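Local coordinates for BH2414 protein (Bacillus halodurans, PDB 3ON1) that is of unknown function but probably binds RNA, like relatives in the ribosomal L7Ae/L30e family, at residues V35-L40 with R93-L98; H47-L52 with V63-N68; S8-A13 with R17-G22; K28-G33 with Y59-K64. All blocks are in the same frame, centred on the assembly; numbering follows the deposited sequence. Where two conformers were deposited one is given.

Starting from the N terminus, contact 3 closes first: helix 5-15 turns straight back onto edge strand 19-21. Contact 4 opens next, on helix 23-31. Contact 1 opens on strand 37-41 before contact 4 has closed, so these two cross along the chain. Contact 2 lies wholly within the span of contact 1. Contacts 2 and 4 end on the same piece of chain and share Val63 and Lys64. Contact 1 closes last, on helix 89-100. All four reach one mixed sheet. Contacts 1 and 3 bring helices 89-100 and 5-15 to it, and contacts 2 and 4 tie helices 46-59 and 23-31 to the region of strand 63-66.

Contact 1: V35-L40 with R93-L98; sequences VTLVIL and RKLAAL
Leu37 reaches from strand 37-41 and lays its CD2 methyl against the base of Leu95 on helix 89-100. The CD2 atom of Leu37 lies 3.7 Å from CB of Leu95, and the two side chains cross at about a right angle. The same methyl approaches the helix backbone, 4.1 Å from N of Ala96. CG of Leu37 stands anti to the backbone N (chi1 169°), which carries both methyls out toward the helix. The second branch, CD1 of Leu37, comes within 4.4 Å of CB of Ala96. Two residues on, CD1 of Ile39 meets CD1 of Leu95 more loosely, at 4.4 Å. Leu95 therefore touches two strand residues, at CB and at CD1.

The axes of segments 37-40 and 93-98 pass 9.3 Å apart, with an angle of 44° between their directions. This is a helix packed on one face of the central sheet in the alpha-beta-alpha sandwich of the L7Ae family. Leu37 and Ile39 point to this helix. Val38 lies on the other face, against helices 23-31 and 46-59. Leu95 also touches Leu9 of helix 5-15. Just beside the contact, Thr36 OG1 is hydrogen-bonded to Ser92 OG.

No hydrogen bond or ion pair joins the two segments. The contact is methyl against methyl, methylene and backbone, so shape and burial hold it rather than directed bonds.

Contact 2: H47-L52 with V63-N68; sequences HTKKKL and VKVVGN
This is a sparse van der Waals contact between helix 46-59 and strand 63-66, at the edge of the central sheet. Only two pairs come within 4.5 Å, and neither is a hydrogen bond. At the more exposed one, CE of Lys49 lies 4.2 Å from CG1 of Val65. The lysine chain is extended beyond CG and crosses the valine at about a right angle, so the touch is made by a methylene near the end of the chain. The charged end goes elsewhere: Lys49 NZ is hydrogen-bonded to Ser42 O. That bond helps to fix the chain as it passes over the valine. CG1 of Val65 is anti to the backbone N (chi1 179°), and it is this branch that faces the lysine.

Helix and strand belong to one beta-alpha-beta crossover. Strand 37-41 leads into helix 46-59, and strand 63-66 returns parallel beside the first strand. Lys64 and Val66 make the backbone bonds to Leu40, while Lys64 also bonds to Val38 and Val66 to Ser42.

The second pair lies deeper. CG2 of Val63 stands 4.2 Å from the carbonyl O of Leu52, a methyl beside the helix backbone. The Leu52 side chain turns instead to Leu40 and to Val27 of helix 23-31. Past the strand, Asn68 is the N-cap of the next helix, with OD1 accepting a bond from Met71 N.

Contact 3: S8-A13 with R17-G22; sequences SLLGLA and RQLLTG
Ala13 O receives the backbone N-H of Gln18, with N of Gln18 2.9 Å from O of Ala13 and an N-H...O angle of 165°. This bond is part of a Schellman motif that ends helix 5-15. Arg17 takes a positive phi (58°) there and turns the chain back toward the helix. N of Arg17 is also near this oxygen, but its angle is poor and it is not bonded to it. CB of Gln18 also packs 3.6 Å from Ala13 O. The chain of Gln18 then bends at chi2 (-56°), which takes its amide away from Ala13 and lets NE2 of Gln18 hydrogen-bond to Ala16 O.

Beyond the turn, strand 19-21 forms an edge of the central sheet, antiparallel to strand 83-86. Leu19 points from it toward the helix just left and spreads its two methyls over one helical turn. CD2 of Leu19 lies 3.8 Å from CB of Ala13. Leu10 reaches back from one turn earlier and crosses Leu19 at about a right angle, its CD1 4.0 Å from CD1 of Leu19. Leu19 also packs on Ile84 and Val86 of the neighbouring strand, and Leu10 meets Ile84, so helix and sheet share this apolar layer. With an alanine at Leu19, both methyls would be gone, and a gap is likely to open between Ala13 CB and the end of Leu10. CD1 of Leu19 also touches backbone, 3.7 Å from the carbonyl O of Leu10.

Contact 4: K28-G33 with Y59-K64; sequences KAVQNG and YQIPVK
Tyr59 lies against the last turn of helix 23-31, closely packed along its ring and looser where Ile61 follows. CG1 of Val30 sits 3.8 Å from CD2 of Tyr59. With chi1 of Val30 at 165°, this branch and not CG2 faces the ring. One face of the ring meets Val30 O, which stands 4.1 Å above the plane, offset toward the rim. The same oxygen accepts the N-H of Gly33 in the Schellman motif that ends the helix. Farther out, CG of Gln31 comes within 3.5 Å of OH of Tyr59, and CA of Gln31 lies 3.7 Å from CZ of Tyr59. The amide plane of Gln31 is turned 55° from the ring.

By contrast, Ile61 touches lightly, its CG1 4.4 Å from CG1 of Val30. Tyr59 and Gln31 form the solvent side, whereas Val30 is buried and packs inward on Val35 and Val38. The contact thus joins the end of helix 23-31 to the turn between helix 46-59 and strand 63-66, on one side of the sheet.

No hydrogen bond crosses the contact. The phenol oxygen rests on aliphatic carbons of Gln31, so the hold is van der Waals contact with that aliphatic part, Val30 CG1 and helix backbone.

Contact 1: V35-L40 with R93-L98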
loop_
_atom_site.group_PDB
_atom_site.type_symbol
_atom_site.label_atom_id
_atom_site.label_comp_id
_atom_site.label_asym_id
_atom_site.label_seq_id
_atom_site.Cartn_x
_atom_site.Cartn_y
_atom_site.Cartn_z
ATOM N N VAL A 35 -1.709 -7.495 7.112
ATOM C CA VAL A 35 -1.321 -6.204 6.511
ATOM C C VAL A 35 -1.426 -5.075 7.537
ATOM O O VAL A 35 -2.430 -4.962 8.243
ATOM C CB VAL A 35 -2.172 -5.911 5.237
ATOM C CG1 VAL A 35 -2.112 -4.444 4.831
ATOM C CG2 VAL A 35 -1.691 -6.772 4.086
ATOM N N THR A 36 -0.374 -4.261 7.632
ATOM C CA THR A 36 -0.334 -3.173 8.619
ATOM C C THR A 36 -0.329 -1.764 8.014
ATOM O O THR A 36 -0.313 -0.768 8.743
ATOM C CB THR A 36 0.825 -3.341 9.628
ATOM O OG1 THR A 36 2.004 -3.817 8.956
ATOM C CG2 THR A 36 0.424 -4.313 10.725
ATOM N N LEU A 37 -0.332 -1.690 6.685
ATOM C CA LEU A 37 -0.477 -0.419 5.970
ATOM C C LEU A 37 -0.987 -0.709 4.576
ATOM O O LEU A 37 -0.532 -1.653 3.926
ATOM C CB LEU A 37 0.858 0.343 5.881
ATOM C CG LEU A 37 0.945 1.573 4.957
ATOM C CD1 LEU A 37 0.116 2.749 5.473
ATOM C CD2 LEU A 37 2.382 2.012 4.776
ATOM N N VAL A 38 -1.931 0.107 4.121
ATOM C CA VAL A 38 -2.381 0.049 2.735
ATOM C C VAL A 38 -2.013 1.352 2.041
ATOM O O VAL A 38 -2.247 2.437 2.563
ATOM C CB VAL A 38 -3.898 -0.239 2.637
ATOM C CG1 VAL A 38 -4.390 -0.103 1.197
ATOM C CG2 VAL A 38 -4.190 -1.642 3.169
ATOM N N ILE A 39 -1.388 1.220 0.877
ATOM C CA ILE A 39 -1.077 2.357 0.020
ATOM C C ILE A 39 -1.965 2.289 -1.210
ATOM O O ILE A 39 -1.983 1.279 -1.915
ATOM C CB ILE A 39 0.415 2.382 -0.367
ATOM C CG1 ILE A 39 1.272 2.657 0.876
ATOM C CG2 ILE A 39 0.676 3.434 -1.452
ATOM C CD1 ILE A 39 2.759 2.360 0.700
ATOM N N LEU A 40 -2.716 3.361 -1.443
ATOM C CA LEU A 40 -3.612 3.445 -2.589
ATOM C C LEU A 40 -3.095 4.486 -3.554
ATOM O O LEU A 40 -2.743 5.585 -3.145
ATOM C CB LEU A 40 -5.009 3.872 -2.146
ATOM C CG LEU A 40 -5.936 2.922 -1.405
ATOM C CD1 LEU A 40 -7.154 3.703 -0.955
ATOM C CD2 LEU A 40 -6.339 1.784 -2.318
ATOM N N ARG A 93 5.359 1.132 9.387
ATOM C CA ARG A 93 5.597 2.304 10.234
ATOM C C ARG A 93 6.410 3.345 9.478
ATOM O O ARG A 93 6.009 4.508 9.381
ATOM C CB ARG A 93 6.310 1.911 11.534
ATOM C CG ARG A 93 5.380 1.410 12.628
ATOM C CD ARG A 93 6.055 1.402 13.997
ATOM N NE ARG A 93 7.276 0.608 13.991
ATOM C CZ ARG A 93 7.314 -0.700 14.212
ATOM N NH1 ARG A 93 6.194 -1.362 14.470
ATOM N NH2 ARG A 93 8.469 -1.344 14.182
ATOM N N LYS A 94 7.531 2.906 8.910
ATOM C CA LYS A 94 8.459 3.803 8.233
ATOM C C LYS A 94 7.862 4.430 6.967
ATOM O O LYS A 94 8.020 5.633 6.733
ATOM C CB LYS A 94 9.777 3.081 7.935
ATOM C CG LYS A 94 10.901 3.989 7.427
ATOM C CD LYS A 94 11.264 5.043 8.446
ATOM C CE LYS A 94 12.680 5.540 8.245
ATOM N NZ LYS A 94 13.060 6.405 9.378
ATOM N N LEU A 95 7.171 3.621 6.163
ATOM C CA LEU A 95 6.514 4.143 4.965
ATOM C C LEU A 95 5.481 5.206 5.333
ATOM O O LEU A 95 5.419 6.253 4.696
ATOM C CB LEU A 95 5.872 3.015 4.152
ATOM C CG LEU A 95 6.842 2.106 3.391
ATOM C CD1 LEU A 95 6.155 0.802 3.015
ATOM C CD2 LEU A 95 7.432 2.797 2.163
ATOM N N ALA A 96 4.691 4.944 6.374
ATOM C CA ALA A 96 3.672 5.896 6.815
ATOM C C ALA A 96 4.314 7.202 7.277
ATOM O O ALA A 96 3.848 8.284 6.921
ATOM C CB ALA A 96 2.804 5.293 7.918
ATOM N N ALA A 97 5.397 7.099 8.048
ATOM C CA ALA A 97 6.120 8.278 8.531
ATOM C C ALA A 97 6.663 9.117 7.377
ATOM O O ALA A 97 6.577 10.344 7.402
ATOM C CB ALA A 97 7.244 7.869 9.469
ATOM N N LEU A 98 7.196 8.447 6.356
ATOM C CA LEU A 98 7.759 9.131 5.197
ATOM C C LEU A 98 6.677 9.843 4.392
ATOM O O LEU A 98 6.841 11.002 3.997
ATOM C CB LEU A 98 8.535 8.149 4.317
ATOM C CG LEU A 98 9.889 7.674 4.854
ATOM C CD1 LEU A 98 10.381 6.490 4.044
ATOM C CD2 LEU A 98 10.910 8.805 4.839
#

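Contact 2: H47-L52 with V63-N68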
loop_
_atom_site.group_PDB
_atom_site.type_symbol
_atom_site.label_atom_id
_atom_site.label_comp_id
_atom_site.label_asym_id
_atom_site.label_seq_id
_atom_site.Cartn_x
_atom_site.Cartn_y
_atom_site.Cartn_z
ATOM N N HIS A 47 -14.532 3.931 -6.039
ATOM C CA HIS A 47 -15.104 2.779 -5.336
ATOM C C HIS A 47 -14.031 1.930 -4.651
ATOM O O HIS A 47 -14.254 1.411 -3.554
ATOM C CB HIS A 47 -15.978 1.938 -6.270
ATOM C CG HIS A 47 -17.176 2.675 -6.782
ATOM N ND1 HIS A 47 -17.280 3.112 -8.084
ATOM C CD2 HIS A 47 -18.311 3.076 -6.159
ATOM C CE1 HIS A 47 -18.430 3.741 -8.246
ATOM N NE2 HIS A 47 -19.075 3.732 -7.093
ATOM N N THR A 48 -12.872 1.810 -5.294
ATOM C CA THR A 48 -11.714 1.140 -4.694
ATOM C C THR A 48 -11.258 1.918 -3.463
ATOM O O THR A 48 -10.999 1.334 -2.408
ATOM C CB THR A 48 -10.565 1.007 -5.714
ATOM O OG1 THR A 48 -11.005 0.187 -6.804
ATOM C CG2 THR A 48 -9.331 0.371 -5.082
ATOM N N LYS A 49 -11.176 3.238 -3.601
ATOM C CA LYS A 49 -10.804 4.097 -2.482
ATOM C C LYS A 49 -11.763 3.919 -1.311
ATOM O O LYS A 49 -11.324 3.709 -0.176
ATOM C CB LYS A 49 -10.738 5.567 -2.910
ATOM C CG LYS A 49 -9.533 5.892 -3.768
ATOM C CD LYS A 49 -9.628 7.302 -4.329
ATOM C CE LYS A 49 -8.355 7.664 -5.071
ATOM N NZ LYS A 49 -8.565 8.829 -5.965
ATOM N N LYS A 50 -13.062 3.990 -1.598
ATOM C CA LYS A 50 -14.094 3.818 -0.580
ATOM C C LYS A 50 -13.963 2.473 0.124
ATOM O O LYS A 50 -13.944 2.414 1.352
ATOM C CB LYS A 50 -15.485 3.939 -1.199
ATOM C CG LYS A 50 -15.908 5.357 -1.495
ATOM C CD LYS A 50 -17.396 5.416 -1.793
ATOM C CE LYS A 50 -17.694 5.127 -3.253
ATOM N NZ LYS A 50 -17.638 6.373 -4.062
ATOM N N LYS A 51 -13.860 1.405 -0.664
ATOM C CA LYS A 51 -13.794 0.041 -0.123
ATOM C C LYS A 51 -12.622 -0.129 0.840
ATOM O O LYS A 51 -12.798 -0.610 1.962
ATOM C CB LYS A 51 -13.730 -1.004 -1.241
ATOM C CG LYS A 51 -13.792 -2.447 -0.745
ATOM C CD LYS A 51 -13.954 -3.416 -1.899
ATOM C CE LYS A 51 -13.577 -4.837 -1.490
ATOM N NZ LYS A 51 -13.567 -5.797 -2.649
ATOM N N LEU A 52 -11.430 0.262 0.393
ATOM C CA LEU A 52 -10.233 0.150 1.225
ATOM C C LEU A 52 -10.330 1.028 2.467
ATOM O O LEU A 52 -10.022 0.574 3.567
ATOM C CB LEU A 52 -8.965 0.479 0.433
ATOM C CG LEU A 52 -8.279 -0.690 -0.284
ATOM C CD1 LEU A 52 -7.917 -1.812 0.694
ATOM C CD2 LEU A 52 -9.143 -1.220 -1.415
ATOM N N VAL A 63 -4.270 3.954 5.932
ATOM C CA VAL A 63 -4.363 3.972 4.476
ATOM C C VAL A 63 -3.792 5.294 3.992
ATOM O O VAL A 63 -4.199 6.367 4.459
ATOM C CB VAL A 63 -5.825 3.857 3.970
ATOM C CG1 VAL A 63 -5.876 3.910 2.438
ATOM C CG2 VAL A 63 -6.475 2.585 4.462
ATOM N N LYS A 64 -2.853 5.217 3.059
ATOM C CA LYS A 64 -2.312 6.416 2.431
ATOM C C LYS A 64 -2.749 6.451 0.982
ATOM O O LYS A 64 -2.767 5.422 0.307
ATOM C CB LYS A 64 -0.778 6.470 2.527
ATOM C CG LYS A 64 -0.227 6.369 3.943
ATOM C CD LYS A 64 -0.716 7.495 4.835
ATOM C CE LYS A 64 -0.408 7.192 6.290
ATOM N NZ LYS A 64 -1.064 8.179 7.195
ATOM N N VAL A 65 -3.126 7.634 0.515
ATOM C CA VAL A 65 -3.453 7.829 -0.892
ATOM C C VAL A 65 -2.359 8.699 -1.496
ATOM O O VAL A 65 -2.251 9.878 -1.167
ATOM C CB VAL A 65 -4.852 8.457 -1.084
ATOM C CG1 VAL A 65 -5.148 8.654 -2.574
ATOM C CG2 VAL A 65 -5.915 7.580 -0.433
ATOM N N VAL A 66 -1.540 8.104 -2.359
ATOM C CA VAL A 66 -0.326 8.760 -2.865
ATOM C C VAL A 66 0.032 8.373 -4.294
ATOM O O VAL A 66 -0.391 7.326 -4.790
ATOM C CB VAL A 66 0.909 8.455 -1.973
ATOM C CG1 VAL A 66 0.867 9.244 -0.684
ATOM C CG2 VAL A 66 1.045 6.966 -1.709
ATOM N N GLY A 67 0.832 9.222 -4.935
ATOM C CA GLY A 67 1.444 8.926 -6.230
ATOM C C GLY A 67 0.464 8.688 -7.354
ATOM O O GLY A 67 -0.586 9.306 -7.415
ATOM N N ASN A 68 0.843 7.811 -8.270
ATOM C CA ASN A 68 -0.046 7.337 -9.315
ATOM C C ASN A 68 0.312 5.879 -9.574
ATOM O O ASN A 68 1.284 5.372 -9.000
ATOM C CB ASN A 68 0.059 8.204 -10.576
ATOM C CG ASN A 68 1.446 8.201 -11.172
ATOM O OD1 ASN A 68 2.087 7.158 -11.260
ATOM N ND2 ASN A 68 1.917 9.370 -11.595
#

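Contact 3: S8-A13 with R17-G22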
loop_
_atom_site.group_PDB
_atom_site.type_symbol
_atom_site.label_atom_id
_atom_site.label_comp_id
_atom_site.label_asym_id
_atom_site.label_seq_id
_atom_site.Cartn_x
_atom_site.Cartn_y
_atom_site.Cartn_z
ATOM N N SER A 8 11.626 4.423 -2.824
ATOM C CA SER A 8 12.809 3.577 -2.702
ATOM C C SER A 8 12.596 2.487 -1.655
ATOM O O SER A 8 12.911 1.322 -1.890
ATOM C CB SER A 8 14.034 4.420 -2.341
ATOM O OG SER A 8 15.160 3.591 -2.116
ATOM N N LEU A 9 12.042 2.874 -0.507
ATOM C CA LEU A 9 11.767 1.930 0.573
ATOM C C LEU A 9 10.734 0.877 0.162
ATOM O O LEU A 9 10.843 -0.296 0.539
ATOM C CB LEU A 9 11.321 2.663 1.839
ATOM C CG LEU A 9 11.301 1.777 3.088
ATOM C CD1 LEU A 9 12.698 1.273 3.443
ATOM C CD2 LEU A 9 10.680 2.509 4.261
ATOM N N LEU A 10 9.742 1.300 -0.616
ATOM C CA LEU A 10 8.738 0.383 -1.161
ATOM C C LEU A 10 9.403 -0.696 -2.028
ATOM O O LEU A 10 9.028 -1.872 -1.969
ATOM C CB LEU A 10 7.687 1.175 -1.944
ATOM C CG LEU A 10 6.300 0.591 -2.212
ATOM C CD1 LEU A 10 5.602 0.135 -0.931
ATOM C CD2 LEU A 10 5.457 1.628 -2.937
ATOM N N GLY A 11 10.406 -0.288 -2.806
ATOM C CA GLY A 11 11.215 -1.212 -3.603
ATOM C C GLY A 11 11.922 -2.261 -2.762
ATOM O O GLY A 11 11.957 -3.438 -3.123
ATOM N N LEU A 12 12.489 -1.836 -1.637
ATOM C CA LEU A 12 13.117 -2.775 -0.708
ATOM C C LEU A 12 12.100 -3.735 -0.093
ATOM O O LEU A 12 12.406 -4.912 0.108
ATOM C CB LEU A 12 13.891 -2.036 0.387
ATOM C CG LEU A 12 15.047 -1.139 -0.079
ATOM C CD1 LEU A 12 15.814 -0.641 1.126
ATOM C CD2 LEU A 12 15.995 -1.858 -1.030
ATOM N N ALA A 13 10.899 -3.234 0.202
ATOM C CA ALA A 13 9.817 -4.078 0.727
ATOM C C ALA A 13 9.430 -5.151 -0.293
ATOM O O ALA A 13 9.207 -6.311 0.064
ATOM C CB ALA A 13 8.603 -3.228 1.113
ATOM N N ARG A 17 9.851 -9.414 -0.347
ATOM C CA ARG A 17 8.557 -10.111 -0.501
ATOM C C ARG A 17 7.566 -9.757 0.604
ATOM O O ARG A 17 6.793 -10.599 1.066
ATOM C CB ARG A 17 8.739 -11.636 -0.638
ATOM C CG ARG A 17 9.571 -12.015 -1.857
ATOM C CD ARG A 17 9.522 -13.488 -2.180
ATOM N NE ARG A 17 10.370 -13.784 -3.332
ATOM C CZ ARG A 17 10.269 -14.874 -4.089
ATOM N NH1 ARG A 17 9.342 -15.793 -3.835
ATOM N NH2 ARG A 17 11.096 -15.041 -5.111
ATOM N N GLN A 18 7.585 -8.491 1.011
ATOM C CA GLN A 18 6.730 -8.024 2.096
ATOM C C GLN A 18 5.534 -7.228 1.590
ATOM O O GLN A 18 4.898 -6.507 2.354
ATOM C CB GLN A 18 7.539 -7.192 3.094
ATOM C CG GLN A 18 8.618 -7.996 3.815
ATOM C CD GLN A 18 8.037 -9.207 4.518
ATOM O OE1 GLN A 18 7.157 -9.069 5.363
ATOM N NE2 GLN A 18 8.500 -10.399 4.148
ATOM N N LEU A 19 5.229 -7.363 0.302
ATOM C CA LEU A 19 4.078 -6.668 -0.275
ATOM C C LEU A 19 3.084 -7.601 -0.937
ATOM O O LEU A 19 3.457 -8.655 -1.477
ATOM C CB LEU A 19 4.531 -5.636 -1.314
ATOM C CG LEU A 19 5.530 -4.562 -0.888
ATOM C CD1 LEU A 19 5.854 -3.713 -2.106
ATOM C CD2 LEU A 19 4.974 -3.682 0.208
ATOM N N LEU A 20 1.814 -7.199 -0.870
ATOM C CA LEU A 20 0.727 -7.791 -1.641
ATOM C C LEU A 20 0.130 -6.698 -2.521
ATOM O O LEU A 20 0.186 -5.521 -2.165
ATOM C CB LEU A 20 -0.350 -8.346 -0.707
ATOM C CG LEU A 20 0.051 -9.596 0.072
ATOM C CD1 LEU A 20 -1.058 -10.021 1.020
ATOM C CD2 LEU A 20 0.399 -10.724 -0.883
ATOM N N THR A 21 -0.418 -7.072 -3.675
ATOM C CA THR A 21 -1.122 -6.099 -4.497
ATOM C C THR A 21 -2.465 -6.631 -4.942
ATOM O O THR A 21 -2.703 -7.844 -4.919
ATOM C CB THR A 21 -0.297 -5.657 -5.734
ATOM O OG1 THR A 21 -0.157 -6.749 -6.654
ATOM C CG2 THR A 21 1.081 -5.130 -5.319
ATOM N N GLY A 22 -3.334 -5.714 -5.353
ATOM C CA GLY A 22 -4.655 -6.078 -5.850
ATOM C C GLY A 22 -5.705 -5.853 -4.792
ATOM O O GLY A 22 -5.529 -6.242 -3.640
#

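Contact 4: K28-G33 with Y59-K64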
loop_
_atom_site.group_PDB
_atom_site.type_symbol
_atom_site.label_atom_id
_atom_site.label_comp_id
_atom_site.label_asym_id
_atom_site.label_seq_id
_atom_site.Cartn_x
_atom_site.Cartn_y
_atom_site.Cartn_z
ATOM N N LYS A 28 -8.520 -9.133 1.684
ATOM C CA LYS A 28 -8.460 -10.427 2.353
ATOM C C LYS A 28 -7.333 -10.475 3.382
ATOM O O LYS A 28 -7.525 -10.967 4.495
ATOM C CB LYS A 28 -8.294 -11.541 1.321
ATOM C CG LYS A 28 -8.461 -12.931 1.887
ATOM C CD LYS A 28 -8.377 -13.963 0.783
ATOM C CE LYS A 28 -8.174 -15.348 1.354
ATOM N NZ LYS A 28 -8.010 -16.362 0.279
ATOM N N ALA A 29 -6.170 -9.940 3.011
ATOM C CA ALA A 29 -5.012 -9.914 3.904
ATOM C C ALA A 29 -5.227 -9.016 5.118
ATOM O O ALA A 29 -4.807 -9.361 6.217
ATOM C CB ALA A 29 -3.754 -9.510 3.147
ATOM N N VAL A 30 -5.888 -7.875 4.912
ATOM C CA VAL A 30 -6.275 -6.985 6.013
ATOM C C VAL A 30 -7.166 -7.746 6.999
ATOM O O VAL A 30 -6.946 -7.714 8.214
ATOM C CB VAL A 30 -6.980 -5.703 5.493
ATOM C CG1 VAL A 30 -7.711 -4.968 6.616
ATOM C CG2 VAL A 30 -5.970 -4.762 4.833
ATOM N N GLN A 31 -8.149 -8.459 6.461
ATOM C CA GLN A 31 -9.087 -9.210 7.297
ATOM C C GLN A 31 -8.403 -10.343 8.062
ATOM O O GLN A 31 -8.840 -10.706 9.158
ATOM C CB GLN A 31 -10.239 -9.750 6.461
ATOM C CG GLN A 31 -11.134 -8.671 5.900
ATOM C CD GLN A 31 -12.056 -9.181 4.814
ATOM O OE1 GLN A 31 -11.795 -10.214 4.190
ATOM N NE2 GLN A 31 -13.131 -8.447 4.569
ATOM N N ASN A 32 -7.324 -10.879 7.491
ATOM C CA ASN A 32 -6.539 -11.936 8.133
ATOM C C ASN A 32 -5.426 -11.436 9.048
ATOM O O ASN A 32 -4.625 -12.226 9.551
ATOM C CB ASN A 32 -5.962 -12.877 7.078
ATOM C CG ASN A 32 -6.926 -13.973 6.691
ATOM O OD1 ASN A 32 -7.487 -14.658 7.551
ATOM N ND2 ASN A 32 -7.116 -14.157 5.391
ATOM N N GLY A 33 -5.381 -10.123 9.258
ATOM C CA GLY A 33 -4.374 -9.497 10.114
ATOM C C GLY A 33 -2.946 -9.589 9.601
ATOM O O GLY A 33 -1.995 -9.553 10.394
ATOM N N TYR A 59 -10.683 -1.975 10.727
ATOM C CA TYR A 59 -9.566 -2.707 11.320
ATOM C C TYR A 59 -8.493 -1.791 11.928
ATOM O O TYR A 59 -7.526 -2.277 12.526
ATOM C CB TYR A 59 -8.940 -3.659 10.289
ATOM C CG TYR A 59 -9.773 -4.887 10.001
ATOM C CD1 TYR A 59 -9.678 -6.017 10.813
ATOM C CD2 TYR A 59 -10.668 -4.920 8.930
ATOM C CE1 TYR A 59 -10.436 -7.156 10.557
ATOM C CE2 TYR A 59 -11.436 -6.060 8.666
ATOM C CZ TYR A 59 -11.316 -7.169 9.490
ATOM O OH TYR A 59 -12.070 -8.296 9.255
ATOM N N GLN A 60 -8.680 -0.477 11.785
ATOM C CA GLN A 60 -7.717 0.541 12.238
ATOM C C GLN A 60 -6.330 0.339 11.627
ATOM O O GLN A 60 -5.302 0.391 12.313
ATOM C CB GLN A 60 -7.681 0.651 13.774
ATOM C CG GLN A 60 -8.951 1.276 14.342
ATOM C CD GLN A 60 -8.976 1.364 15.861
ATOM O OE1 GLN A 60 -8.319 0.591 16.566
ATOM N NE2 GLN A 60 -9.762 2.304 16.374
ATOM N N ILE A 61 -6.333 0.094 10.322
ATOM C CA ILE A 61 -5.115 -0.009 9.533
ATOM C C ILE A 61 -4.960 1.298 8.754
ATOM O O ILE A 61 -5.893 1.720 8.061
ATOM C CB ILE A 61 -5.174 -1.221 8.565
ATOM C CG1 ILE A 61 -5.312 -2.541 9.340
ATOM C CG2 ILE A 61 -3.955 -1.263 7.649
ATOM C CD1 ILE A 61 -4.202 -2.813 10.347
ATOM N N PRO A 62 -3.792 1.957 8.875
ATOM C CA PRO A 62 -3.595 3.196 8.125
ATOM C C PRO A 62 -3.677 2.979 6.615
ATOM O O PRO A 62 -3.244 1.936 6.104
ATOM C CB PRO A 62 -2.188 3.644 8.539
ATOM C CG PRO A 62 -1.532 2.423 9.061
ATOM C CD PRO A 62 -2.631 1.646 9.723
ATOM N N VAL A 63 -4.270 3.954 5.932
ATOM C CA VAL A 63 -4.363 3.972 4.476
ATOM C C VAL A 63 -3.792 5.294 3.992
ATOM O O VAL A 63 -4.199 6.367 4.459
ATOM C CB VAL A 63 -5.825 3.857 3.970
ATOM C CG1 VAL A 63 -5.876 3.910 2.438
ATOM C CG2 VAL A 63 -6.475 2.585 4.462
ATOM N N LYS A 64 -2.853 5.217 3.059
ATOM C CA LYS A 64 -2.312 6.416 2.431
ATOM C C LYS A 64 -2.749 6.451 0.982
ATOM O O LYS A 64 -2.767 5.422 0.307
ATOM C CB LYS A 64 -0.778 6.470 2.527
ATOM C CG LYS A 64 -0.227 6.369 3.943
ATOM C CD LYS A 64 -0.716 7.495 4.835
ATOM C CE LYS A 64 -0.408 7.192 6.290
ATOM N NZ LYS A 64 -1.064 8.179 7.195
#